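Local coordinates for protein uricase (Arthrobacter globiformis, PDB 2YZD) that catalyses the oxidation of uric acid by molecular oxygen to 5-hydroxyisourate, releasing hydrogen peroxide, at residues 244-249 / 278-283. Numbering follows the deposited sequence.
Sequences KMSLPN and LIEATI. With AZA (8-azaxanthine), chain I.
Met245 and Ala281 form one hydrogen-bonded pair of an antiparallel ladder, and Leu247 and Ile279 form the next. In the first, Met245 N gives its hydrogen to Ala281 O over 3.0 Å and Ala281 N answers to Met245 O; Leu247 and Ile279 exchange an equivalent pair of backbone bonds. Glu280 CA adds a C-H...O contact of 3.1 Å to Met245 O.

The polar side-chain link lies on the face of Lys244, Ser246, Pro248, Leu278, Glu280 and Thr282. Ser246 OG donates to Glu280 OE1 at 2.7 Å, reaching it on the anti side and 33° out of the carboxylate plane. With chi1 at -169°, the hydroxyl sits beside its own carbonyl carbon and meets a Glu280 chain extended beyond CG. The other oxygen, OE2, accepts from Gln19 of the second subunit, so the carboxylate is held from both chains. Replacing Glu280 by alanine would probably take from Ser246 OG and that Gln19 the carboxylate they share.

Van der Waals contacts flank this bond. Leu278 CD1 lies 3.7 Å from Ser246 OG and makes an apolar contact with Pro248 CB. The extended Lys244 chain crosses Thr282, CE 3.1 Å from OG1, carrying NZ to Gln17 OE1 of the second subunit, whose backbone O weakly bonds Thr282 OG1. On the other face, Met226 of helix 222-236 packs against Leu247, Ile279 and Ala281.

Past these pairs, Asn249, probably a urate ligand, brings ND2 within 3.5 Å of N3 of 8-azaxanthine. Strand 276-285 also pairs with a strand of the second subunit, so backbone bonding and a shared carboxylate together join the strand carrying Asn249 to a sheet continuous across the interface.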
ATOM      1  N   LYS A 244      22.382  -1.424 -13.285  1.00 19.69           N
ATOM      2  CA  LYS A 244      21.521  -2.569 -13.058  1.00 21.73           C
ATOM      3  C   LYS A 244      20.085  -2.114 -13.269  1.00 22.11           C
ATOM      4  O   LYS A 244      19.740  -0.973 -12.959  1.00 22.58           O
ATOM      5  CB  LYS A 244      21.704  -3.113 -11.638  1.00 23.67           C
ATOM      6  CG  LYS A 244      23.078  -3.710 -11.411  1.00 27.26           C
ATOM      7  CD  LYS A 244      23.141  -4.620 -10.198  1.00 29.80           C
ATOM      8  CE  LYS A 244      24.404  -5.491 -10.270  1.00 31.05           C
ATOM      9  NZ  LYS A 244      24.520  -6.437  -9.133  1.00 34.88           N
ATOM     10  N   MET A 245      19.267  -2.997 -13.830  1.00 21.06           N
ATOM     11  CA  MET A 245      17.865  -2.705 -14.085  1.00 20.79           C
ATOM     12  C   MET A 245      16.972  -3.894 -13.752  1.00 21.09           C
ATOM     13  O   MET A 245      17.340  -5.049 -13.969  1.00 20.05           O
ATOM     14  CB  MET A 245      17.650  -2.313 -15.547  1.00 20.59           C
ATOM     15  CG  MET A 245      18.131  -0.916 -15.882  1.00 24.24           C
ATOM     16  SD  MET A 245      17.885  -0.495 -17.607  1.00 27.00           S
ATOM     17  CE  MET A 245      19.486  -0.774 -18.249  1.00 22.88           C
ATOM     18  N   SER A 246      15.796  -3.585 -13.218  1.00 21.40           N
ATOM     19  CA  SER A 246      14.803  -4.584 -12.846  1.00 21.83           C
ATOM     20  C   SER A 246      13.530  -4.101 -13.541  1.00 21.40           C
ATOM     21  O   SER A 246      12.858  -3.176 -13.071  1.00 20.13           O
ATOM     22  CB  SER A 246      14.624  -4.609 -11.326  1.00 21.57           C
ATOM     23  OG  SER A 246      13.859  -5.732 -10.923  1.00 27.22           O
ATOM     24  N   LEU A 247      13.208  -4.727 -14.666  1.00 19.90           N
ATOM     25  CA  LEU A 247      12.061  -4.312 -15.455  1.00 20.09           C
ATOM     26  C   LEU A 247      10.908  -5.299 -15.504  1.00 20.32           C
ATOM     27  O   LEU A 247      11.030  -6.378 -16.083  1.00 21.94           O
ATOM     28  CB  LEU A 247      12.520  -4.006 -16.889  1.00 18.49           C
ATOM     29  CG  LEU A 247      13.699  -3.037 -17.007  1.00 19.46           C
ATOM     30  CD1 LEU A 247      14.090  -2.878 -18.459  1.00 20.28           C
ATOM     31  CD2 LEU A 247      13.309  -1.685 -16.401  1.00 19.86           C
ATOM     32  N   PRO A 248       9.772  -4.949 -14.886  1.00 20.52           N
ATOM     33  CA  PRO A 248       8.626  -5.864 -14.922  1.00 22.07           C
ATOM     34  C   PRO A 248       7.898  -5.720 -16.262  1.00 22.28           C
ATOM     35  O   PRO A 248       7.731  -4.610 -16.765  1.00 24.06           O
ATOM     36  CB  PRO A 248       7.768  -5.389 -13.750  1.00 23.25           C
ATOM     37  CG  PRO A 248       8.035  -3.905 -13.735  1.00 22.27           C
ATOM     38  CD  PRO A 248       9.540  -3.847 -13.933  1.00 21.35           C
ATOM     39  N   ASN A 249       7.495  -6.839 -16.849  1.00 22.42           N
ATOM     40  CA  ASN A 249       6.754  -6.817 -18.107  1.00 22.38           C
ATOM     41  C   ASN A 249       5.277  -6.781 -17.686  1.00 23.49           C
ATOM     42  O   ASN A 249       4.693  -7.819 -17.373  1.00 22.42           O
ATOM     43  CB  ASN A 249       7.044  -8.086 -18.917  1.00 20.28           C
ATOM     44  CG  ASN A 249       6.566  -7.987 -20.369  1.00 23.33           C
ATOM     45  OD1 ASN A 249       6.048  -6.959 -20.802  1.00 24.62           O
ATOM     46  ND2 ASN A 249       6.748  -9.063 -21.122  1.00 23.88           N
ATOM     47  N   LEU A 278       9.502 -10.537 -15.025  1.00 19.18           N
ATOM     48  CA  LEU A 278      10.486  -9.716 -14.334  1.00 18.76           C
ATOM     49  C   LEU A 278      11.821  -9.991 -15.020  1.00 20.84           C
ATOM     50  O   LEU A 278      12.435 -11.046 -14.825  1.00 19.80           O
ATOM     51  CB  LEU A 278      10.569 -10.072 -12.852  1.00 17.13           C
ATOM     52  CG  LEU A 278      11.453  -9.122 -12.034  1.00 16.58           C
ATOM     53  CD1 LEU A 278      11.062  -7.663 -12.288  1.00 14.60           C
ATOM     54  CD2 LEU A 278      11.317  -9.456 -10.562  1.00 17.18           C
ATOM     55  N   ILE A 279      12.241  -9.037 -15.846  1.00 20.75           N
ATOM     56  CA  ILE A 279      13.480  -9.132 -16.611  1.00 21.19           C
ATOM     57  C   ILE A 279      14.508  -8.184 -16.000  1.00 21.95           C
ATOM     58  O   ILE A 279      14.337  -6.962 -16.029  1.00 24.59           O
ATOM     59  CB  ILE A 279      13.220  -8.765 -18.101  1.00 22.37           C
ATOM     60  CG1 ILE A 279      12.407  -9.871 -18.784  1.00 24.02           C
ATOM     61  CG2 ILE A 279      14.535  -8.576 -18.846  1.00 22.26           C
ATOM     62  CD1 ILE A 279      11.015 -10.071 -18.241  1.00 24.60           C
ATOM     63  N   GLU A 280      15.569  -8.755 -15.439  1.00 22.29           N
ATOM     64  CA  GLU A 280      16.606  -7.970 -14.785  1.00 22.55           C
ATOM     65  C   GLU A 280      17.981  -8.286 -15.360  1.00 22.92           C
ATOM     66  O   GLU A 280      18.242  -9.410 -15.786  1.00 22.41           O
ATOM     67  CB  GLU A 280      16.604  -8.271 -13.284  1.00 24.07           C
ATOM     68  CG  GLU A 280      15.229  -8.621 -12.727  1.00 23.49           C
ATOM     69  CD  GLU A 280      15.257  -8.926 -11.242  1.00 24.85           C
ATOM     70  OE1 GLU A 280      15.307  -7.970 -10.437  1.00 27.37           O
ATOM     71  OE2 GLU A 280      15.237 -10.121 -10.875  1.00 23.51           O
ATOM     72  N   ALA A 281      18.860  -7.288 -15.371  1.00 22.27           N
ATOM     73  CA  ALA A 281      20.206  -7.480 -15.896  1.00 23.47           C
ATOM     74  C   ALA A 281      21.151  -6.344 -15.534  1.00 24.08           C
ATOM     75  O   ALA A 281      20.720  -5.239 -15.180  1.00 25.19           O
ATOM     76  CB  ALA A 281      20.161  -7.647 -17.417  1.00 20.85           C
ATOM     77  N   THR A 282      22.444  -6.638 -15.630  1.00 23.30           N
ATOM     78  CA  THR A 282      23.494  -5.673 -15.345  1.00 23.80           C
ATOM     79  C   THR A 282      24.293  -5.429 -16.620  1.00 24.15           C
ATOM     80  O   THR A 282      24.737  -6.372 -17.262  1.00 25.71           O
ATOM     81  CB  THR A 282      24.466  -6.203 -14.281  1.00 22.86           C
ATOM     82  OG1 THR A 282      23.737  -6.573 -13.106  1.00 25.84           O
ATOM     83  CG2 THR A 282      25.482  -5.142 -13.923  1.00 22.69           C
ATOM     84  N   ILE A 283      24.460  -4.165 -16.991  1.00 24.03           N
ATOM     85  CA  ILE A 283      25.223  -3.808 -18.179  1.00 22.25           C
ATOM     86  C   ILE A 283      26.417  -3.027 -17.648  1.00 24.19           C
ATOM     87  O   ILE A 283      26.266  -1.952 -17.059  1.00 23.88           O
ATOM     88  CB  ILE A 283      24.400  -2.927 -19.146  1.00 23.21           C
ATOM     89  CG1 ILE A 283      23.127  -3.664 -19.571  1.00 22.95           C
ATOM     90  CG2 ILE A 283      25.232  -2.571 -20.377  1.00 22.99           C
ATOM     91  CD1 ILE A 283      23.381  -4.980 -20.257  1.00 21.21           C
TER
HETATM   92  N1  AZA I1301      10.629 -11.546 -22.571  1.00 20.59           N
HETATM   93  C2  AZA I1301       9.686 -10.731 -23.191  1.00 25.49           C
HETATM   94  O2  AZA I1301       9.984  -9.638 -23.634  1.00 23.91           O
HETATM   95  N3  AZA I1301       8.379 -11.196 -23.292  1.00 23.40           N
HETATM   96  C4  AZA I1301       8.051 -12.416 -22.799  1.00 24.04           C
HETATM   97  C5  AZA I1301       8.980 -13.240 -22.180  1.00 22.72           C
HETATM   98  C6  AZA I1301      10.381 -12.818 -22.031  1.00 20.81           C
HETATM   99  O6  AZA I1301      11.290 -13.451 -21.506  1.00 20.02           O
HETATM  100  N7  AZA I1301       8.361 -14.363 -21.808  1.00 22.65           N
HETATM  101  N8  AZA I1301       7.091 -14.174 -22.212  1.00 22.62           N
HETATM  102  N9  AZA I1301       6.858 -12.993 -22.824  1.00 25.36           N